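Local coordinates for protein hemolysin (Streptococcus suis, PDB 3HVN) that probably lyses host cells as a secreted cholesterol-dependent cytolysin, binding cholesterol-containing membranes and assembling there into an oligomeric transmembrane pore, at residues A[85-91]-A[373-378]; A[92-96]-A[321-325]. The protein carries 1 engineered substitution. One frame throughout, in Å; residues are numbered along the deposited sequence.

Contact 1 of 2, residues A[85-91]-A[373-378]; sequences TNNSADI and PAQILS
Residues 85-88 and 376-378 are extended strands running antiparallel, their axes 4.6 Å apart at an angle of 179°. N86 faces S378 and S88 faces I376 in hydrogen-bonded pairs, with N87 opposite L377 in the non-hydrogen-bonded pair between them (CA-CA 4.1 Å). N86 N donates to S378 O and S88 N to I376 O, both at 2.8 Å; the return bonds, S378 N to N86 O and I376 N to S88 O, are also 2.8 Å but weak by angle. Beyond S88 the pairing stops. A89 (phi/psi -105/9) leaves the strand, and S88 OG accepts from D90 N at 3.1 Å in an ST turn, a job suited to a short hydroxyl side chain. In the partner segment, just before its strand, A374 centres an inverse gamma turn. A water donates to A89 O (2.9 Å) and weakly to A374 O (3.5 Å) where the strands part.

N87 and L377 share one face, with N87 CB 3.5 Å from L377 CD1; N87 OD1 reaches Q375 CB at 3.4 Å. N86, S88, I376 and S378 occupy the other, where I376 CD1 meets I91 CD1 at 3.9 Å. Small A89 fits where its CB lies 3.2 Å from A374 O. The end of strand 73-88 here pairs with the start of strand 376-401, long strands consistent with the family's elongated domain 2. With polar and apolar side chains mixed and apolar touches small, cohesion rests chiefly on backbone bonding.

Contact 2 of 2, residues A[92-96]-A[321-325]; sequences AVIDA and AYIFG
In the cholesterol-dependent cytolysin fold, strand 318-324 belongs to a large antiparallel sheet, between strands 276-284 and 333-338, which probably corresponds to the sheet of the family's domain 1 and 3 region; the irregular segment 92-96 packs against one side of it without any clear hydrogen bond between the two segments. The segment opens at A321, already within the strand, which the loop does not reach. Y322 (phi/psi -108/111) sends CB toward the loop, and its t rotamer (chi1 176°, chi2 -84°) extends the ring so that Y322 OH lies 3.6 Å from I94 O, at the ring edge, and 3.4 Å from D95 OD1. A large aromatic suits this buried place: I94 CG2 lies 4.4 Å from Y322 CE1, and I204 of helix 201-208 also touches the side chain. I323 points to the other side of the sheet, out of the loop's reach.

F324 (-157/139) again turns toward the loop, in the p rotamer (chi1 64°, chi2 -90°), and its flat ring fills the space beside V93, with V359 and I361 of strand 359-367 also against it. Loop angles of -78/172 at V93 and -138/-69 at I94 bring two carbonyls to this ring: V93 O approaches the edge, 3.4 Å from F324 CZ, V93 CG2 lies 3.5 Å from F324 CE2, and I94 O sits over one face, 3.2 Å from F324 CE1. G325 ends the segment at phi/psi 108/154, where a CB would strike F324 O.

Contact 2 continues directly from contact 1 in sequence, since residue 92 follows residue 91, and its loop closure is nested within that of contact 1; the two centres are nevertheless 19 Å apart. Contact 1 lies at the surface and is true strand pairing, dominated by backbone bonds of N86 and S88 with S378 and I376. Contact 2 is buried, with aromatic rings against a loop and apolar packing in place of shared backbone bonding. Strand 359-367 connects them: its backbone bonds to I91 and A374 of contact 1 and to V93 in contact 2. The chain thus passes from the end of strand 73-88 at the surface into the interior of the other sheet.

Contact 1 of 2, residues A[85-91]-A[373-378]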
ATOM      1  N   THR A  85       8.831   0.920   9.784  1.00 68.94           N
ATOM      2  CA  THR A  85       8.847   0.392  11.141  1.00 79.71           C
ATOM      3  C   THR A  85       7.456  -0.087  11.537  1.00 85.27           C
ATOM      4  O   THR A  85       6.458   0.556  11.215  1.00101.04           O
ATOM      5  CB  THR A  85       9.306   1.466  12.147  1.00 80.24           C
ATOM      6  OG1 THR A  85      10.668   1.823  11.881  1.00 88.43           O
ATOM      7  CG2 THR A  85       9.187   0.954  13.574  1.00 81.39           C
ATOM      8  N   ASN A  86       7.393  -1.218  12.231  1.00 74.42           N
ATOM      9  CA  ASN A  86       6.114  -1.742  12.697  1.00 80.89           C
ATOM     10  C   ASN A  86       6.202  -2.374  14.082  1.00 92.72           C
ATOM     11  O   ASN A  86       6.867  -3.392  14.273  1.00 98.81           O
ATOM     12  CB  ASN A  86       5.538  -2.742  11.694  1.00 92.83           C
ATOM     13  CG  ASN A  86       4.058  -2.995  11.910  1.00 93.46           C
ATOM     14  OD1 ASN A  86       3.334  -2.128  12.402  1.00 82.57           O
ATOM     15  ND2 ASN A  86       3.598  -4.184  11.539  1.00107.91           N
ATOM     16  N   ASN A  87       5.523  -1.759  15.043  1.00 92.37           N
ATOM     17  CA  ASN A  87       5.489  -2.261  16.410  1.00 96.75           C
ATOM     18  C   ASN A  87       4.053  -2.563  16.813  1.00 96.95           C
ATOM     19  O   ASN A  87       3.265  -1.648  17.049  1.00117.24           O
ATOM     20  CB  ASN A  87       6.098  -1.228  17.360  1.00108.82           C
ATOM     21  CG  ASN A  87       6.519  -1.829  18.685  1.00115.51           C
ATOM     22  OD1 ASN A  87       6.063  -2.906  19.067  1.00117.49           O
ATOM     23  ND2 ASN A  87       7.398  -1.130  19.394  1.00115.32           N
ATOM     24  N   SER A  88       3.707  -3.846  16.886  1.00 88.95           N
ATOM     25  CA  SER A  88       2.320  -4.222  17.149  1.00 82.92           C
ATOM     26  C   SER A  88       2.167  -5.591  17.807  1.00 84.29           C
ATOM     27  O   SER A  88       2.963  -6.499  17.572  1.00 90.64           O
ATOM     28  CB  SER A  88       1.506  -4.176  15.855  1.00 71.84           C
ATOM     29  OG  SER A  88       0.181  -4.630  16.072  1.00 76.23           O
ATOM     30  N   ALA A  89       1.127  -5.727  18.623  1.00 86.26           N
ATOM     31  CA  ALA A  89       0.826  -6.989  19.291  1.00 93.56           C
ATOM     32  C   ALA A  89      -0.363  -7.681  18.630  1.00 90.48           C
ATOM     33  O   ALA A  89      -0.885  -8.668  19.149  1.00 78.89           O
ATOM     34  CB  ALA A  89       0.553  -6.757  20.768  1.00 91.05           C
ATOM     35  N   ASP A  90      -0.788  -7.153  17.488  1.00 78.12           N
ATOM     36  CA  ASP A  90      -1.881  -7.744  16.727  1.00 96.41           C
ATOM     37  C   ASP A  90      -1.330  -8.525  15.540  1.00109.76           C
ATOM     38  O   ASP A  90      -1.001  -7.948  14.504  1.00118.41           O
ATOM     39  CB  ASP A  90      -2.845  -6.660  16.241  1.00109.44           C
ATOM     40  CG  ASP A  90      -4.059  -7.232  15.534  1.00130.48           C
ATOM     41  OD1 ASP A  90      -4.463  -8.365  15.869  1.00149.05           O
ATOM     42  OD2 ASP A  90      -4.610  -6.548  14.646  1.00122.95           O
ATOM     43  N   ILE A  91      -1.233  -9.842  15.696  1.00104.82           N
ATOM     44  CA  ILE A  91      -0.657 -10.692  14.661  1.00109.25           C
ATOM     45  C   ILE A  91      -1.720 -11.253  13.721  1.00111.43           C
ATOM     46  O   ILE A  91      -2.568 -12.046  14.130  1.00110.61           O
ATOM     47  CB  ILE A  91       0.134 -11.863  15.272  1.00105.36           C
ATOM     48  CG1 ILE A  91       1.128 -11.349  16.314  1.00106.38           C
ATOM     49  CG2 ILE A  91       0.850 -12.648  14.184  1.00116.77           C
ATOM     50  CD1 ILE A  91       1.933 -12.443  16.980  1.00125.14           C
ATOM     51  N   PRO A 373       0.966  -6.590  26.726  1.00111.49           N
ATOM     52  CA  PRO A 373       0.763  -6.940  25.318  1.00111.50           C
ATOM     53  C   PRO A 373       2.086  -7.276  24.640  1.00103.43           C
ATOM     54  O   PRO A 373       2.994  -6.445  24.621  1.00 81.47           O
ATOM     55  CB  PRO A 373       0.180  -5.656  24.720  1.00113.37           C
ATOM     56  CG  PRO A 373      -0.440  -4.948  25.874  1.00112.41           C
ATOM     57  CD  PRO A 373       0.435  -5.255  27.049  1.00111.18           C
ATOM     58  N   ALA A 374       2.193  -8.486  24.099  1.00108.29           N
ATOM     59  CA  ALA A 374       3.402  -8.909  23.403  1.00100.71           C
ATOM     60  C   ALA A 374       3.524  -8.194  22.063  1.00102.62           C
ATOM     61  O   ALA A 374       3.105  -8.715  21.028  1.00 93.88           O
ATOM     62  CB  ALA A 374       3.401 -10.417  23.206  1.00 91.19           C
ATOM     63  N   GLN A 375       4.098  -6.995  22.088  1.00106.71           N
ATOM     64  CA  GLN A 375       4.220  -6.182  20.884  1.00 91.94           C
ATOM     65  C   GLN A 375       5.464  -6.530  20.077  1.00 90.77           C
ATOM     66  O   GLN A 375       6.579  -6.159  20.444  1.00 99.89           O
ATOM     67  CB  GLN A 375       4.236  -4.694  21.240  1.00 95.92           C
ATOM     68  CG  GLN A 375       2.925  -4.175  21.801  1.00104.14           C
ATOM     69  CD  GLN A 375       2.942  -2.674  22.018  1.00118.79           C
ATOM     70  OE1 GLN A 375       3.963  -2.017  21.813  1.00117.98           O
ATOM     71  NE2 GLN A 375       1.808  -2.124  22.437  1.00131.08           N
ATOM     72  N   ILE A 376       5.266  -7.246  18.977  1.00 86.82           N
ATOM     73  CA  ILE A 376       6.354  -7.540  18.056  1.00 86.06           C
ATOM     74  C   ILE A 376       6.792  -6.264  17.346  1.00 72.18           C
ATOM     75  O   ILE A 376       5.962  -5.511  16.826  1.00 74.33           O
ATOM     76  CB  ILE A 376       5.951  -8.594  17.004  1.00 97.75           C
ATOM     77  CG1 ILE A 376       5.923  -9.994  17.624  1.00101.52           C
ATOM     78  CG2 ILE A 376       6.912  -8.568  15.828  1.00 56.55           C
ATOM     79  CD1 ILE A 376       4.752 -10.237  18.553  1.00104.78           C
ATOM     80  N   LEU A 377       8.099  -6.018  17.344  1.00 72.99           N
ATOM     81  CA  LEU A 377       8.665  -4.878  16.638  1.00 80.31           C
ATOM     82  C   LEU A 377       9.417  -5.366  15.408  1.00 91.53           C
ATOM     83  O   LEU A 377       9.989  -6.455  15.416  1.00101.51           O
ATOM     84  CB  LEU A 377       9.604  -4.090  17.553  1.00 63.89           C
ATOM     85  CG  LEU A 377      10.346  -2.908  16.923  1.00 65.52           C
ATOM     86  CD1 LEU A 377       9.369  -1.922  16.301  1.00 69.28           C
ATOM     87  CD2 LEU A 377      11.229  -2.217  17.950  1.00 73.62           C
ATOM     88  N   SER A 378       9.409  -4.564  14.349  1.00 83.51           N
ATOM     89  CA  SER A 378      10.083  -4.940  13.113  1.00 95.31           C
ATOM     90  C   SER A 378      10.480  -3.716  12.295  1.00 99.84           C
ATOM     91  O   SER A 378       9.644  -2.867  11.980  1.00107.75           O
ATOM     92  CB  SER A 378       9.196  -5.866  12.279  1.00106.78           C
ATOM     93  OG  SER A 378       9.880  -6.328  11.128  1.00127.99           O
TER
HETATM   94  O   HOH W   1       0.514 -10.878  20.289  1.00 50.98           O

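Contact 2 of 2, residues A[92-96]-A[321-325]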
ATOM      1  N   ALA A  92      -1.667 -10.839  12.460  1.00108.92           N
ATOM      2  CA  ALA A  92      -2.581 -11.355  11.448  1.00114.11           C
ATOM      3  C   ALA A  92      -2.079 -12.693  10.921  1.00 85.36           C
ATOM      4  O   ALA A  92      -0.933 -12.805  10.483  1.00 77.49           O
ATOM      5  CB  ALA A  92      -2.731 -10.358  10.311  1.00146.37           C
ATOM      6  N   VAL A  93      -2.936 -13.707  10.966  1.00 82.34           N
ATOM      7  CA  VAL A  93      -2.554 -15.041  10.519  1.00 88.56           C
ATOM      8  C   VAL A  93      -2.567 -15.131   8.997  1.00 94.44           C
ATOM      9  O   VAL A  93      -3.010 -14.208   8.313  1.00 80.78           O
ATOM     10  CB  VAL A  93      -3.490 -16.122  11.085  1.00 79.82           C
ATOM     11  CG1 VAL A  93      -3.967 -15.733  12.475  1.00 75.06           C
ATOM     12  CG2 VAL A  93      -4.669 -16.334  10.156  1.00 83.43           C
ATOM     13  N   ILE A  94      -2.080 -16.250   8.473  1.00 99.82           N
ATOM     14  CA  ILE A  94      -2.010 -16.454   7.032  1.00119.02           C
ATOM     15  C   ILE A  94      -2.423 -17.872   6.651  1.00133.86           C
ATOM     16  O   ILE A  94      -3.470 -18.079   6.038  1.00130.69           O
ATOM     17  CB  ILE A  94      -0.598 -16.170   6.502  1.00111.83           C
ATOM     18  CG1 ILE A  94      -0.296 -14.673   6.585  1.00 90.08           C
ATOM     19  CG2 ILE A  94      -0.461 -16.654   5.071  1.00123.33           C
ATOM     20  CD1 ILE A  94      -0.996 -13.853   5.532  1.00104.94           C
ATOM     21  N   ASP A  95      -1.594 -18.845   7.014  1.00145.50           N
ATOM     22  CA  ASP A  95      -1.907 -20.246   6.759  1.00158.28           C
ATOM     23  C   ASP A  95      -2.839 -20.791   7.832  1.00150.42           C
ATOM     24  O   ASP A  95      -2.472 -20.873   9.004  1.00149.10           O
ATOM     25  CB  ASP A  95      -0.628 -21.084   6.697  1.00175.90           C
ATOM     26  CG  ASP A  95       0.074 -20.980   5.358  1.00185.66           C
ATOM     27  OD1 ASP A  95      -0.566 -20.533   4.383  1.00181.83           O
ATOM     28  OD2 ASP A  95       1.264 -21.352   5.279  1.00189.29           O
ATOM     29  N   ALA A  96      -4.049 -21.160   7.425  1.00140.79           N
ATOM     30  CA  ALA A  96      -5.022 -21.733   8.347  1.00134.98           C
ATOM     31  C   ALA A  96      -4.515 -23.061   8.898  1.00146.21           C
ATOM     32  O   ALA A  96      -4.998 -23.545   9.921  1.00145.38           O
ATOM     33  CB  ALA A  96      -6.364 -21.918   7.656  1.00121.18           C
ATOM     34  N   ALA A 321      -5.515 -12.177  -5.566  1.00 73.69           N
ATOM     35  CA  ALA A 321      -5.878 -12.191  -4.155  1.00 71.91           C
ATOM     36  C   ALA A 321      -5.751 -13.564  -3.500  1.00 75.85           C
ATOM     37  O   ALA A 321      -6.125 -14.585  -4.081  1.00 93.85           O
ATOM     38  CB  ALA A 321      -7.287 -11.642  -3.967  1.00 65.67           C
ATOM     39  N   TYR A 322      -5.214 -13.567  -2.284  1.00 88.44           N
ATOM     40  CA  TYR A 322      -5.155 -14.760  -1.453  1.00 83.76           C
ATOM     41  C   TYR A 322      -6.155 -14.597  -0.316  1.00 81.12           C
ATOM     42  O   TYR A 322      -5.972 -13.757   0.567  1.00 76.65           O
ATOM     43  CB  TYR A 322      -3.744 -14.946  -0.892  1.00 81.77           C
ATOM     44  CG  TYR A 322      -3.596 -16.115   0.056  1.00 87.77           C
ATOM     45  CD1 TYR A 322      -3.910 -15.988   1.402  1.00101.38           C
ATOM     46  CD2 TYR A 322      -3.133 -17.345  -0.395  1.00 85.08           C
ATOM     47  CE1 TYR A 322      -3.774 -17.053   2.272  1.00108.15           C
ATOM     48  CE2 TYR A 322      -2.992 -18.415   0.468  1.00 94.37           C
ATOM     49  CZ  TYR A 322      -3.314 -18.264   1.800  1.00108.68           C
ATOM     50  OH  TYR A 322      -3.176 -19.327   2.663  1.00118.64           O
ATOM     51  N   ILE A 323      -7.219 -15.395  -0.343  1.00 81.14           N
ATOM     52  CA  ILE A 323      -8.298 -15.247   0.626  1.00 68.25           C
ATOM     53  C   ILE A 323      -8.473 -16.492   1.488  1.00 68.83           C
ATOM     54  O   ILE A 323      -8.214 -17.611   1.041  1.00 64.57           O
ATOM     55  CB  ILE A 323      -9.640 -14.911  -0.072  1.00 66.94           C
ATOM     56  CG1 ILE A 323     -10.374 -16.185  -0.503  1.00 84.51           C
ATOM     57  CG2 ILE A 323      -9.408 -13.994  -1.264  1.00 69.34           C
ATOM     58  CD1 ILE A 323     -11.374 -16.702   0.517  1.00 99.66           C
ATOM     59  N   PHE A 324      -8.910 -16.291   2.727  1.00 90.76           N
ATOM     60  CA  PHE A 324      -9.269 -17.408   3.595  1.00 88.07           C
ATOM     61  C   PHE A 324     -10.238 -16.985   4.696  1.00 94.06           C
ATOM     62  O   PHE A 324     -10.107 -15.907   5.281  1.00106.76           O
ATOM     63  CB  PHE A 324      -8.025 -18.089   4.181  1.00 89.16           C
ATOM     64  CG  PHE A 324      -7.207 -17.206   5.080  1.00112.41           C
ATOM     65  CD1 PHE A 324      -6.188 -16.423   4.565  1.00117.80           C
ATOM     66  CD2 PHE A 324      -7.446 -17.174   6.444  1.00120.77           C
ATOM     67  CE1 PHE A 324      -5.429 -15.617   5.393  1.00121.02           C
ATOM     68  CE2 PHE A 324      -6.691 -16.370   7.276  1.00116.32           C
ATOM     69  CZ  PHE A 324      -5.679 -15.592   6.750  1.00123.82           C
ATOM     70  N   GLY A 325     -11.218 -17.844   4.962  1.00105.23           N
ATOM     71  CA  GLY A 325     -12.250 -17.557   5.939  1.00130.43           C
ATOM     72  C   GLY A 325     -13.585 -17.266   5.281  1.00147.08           C
ATOM     73  O   GLY A 325     -13.637 -16.824   4.134  1.00148.04           O
TER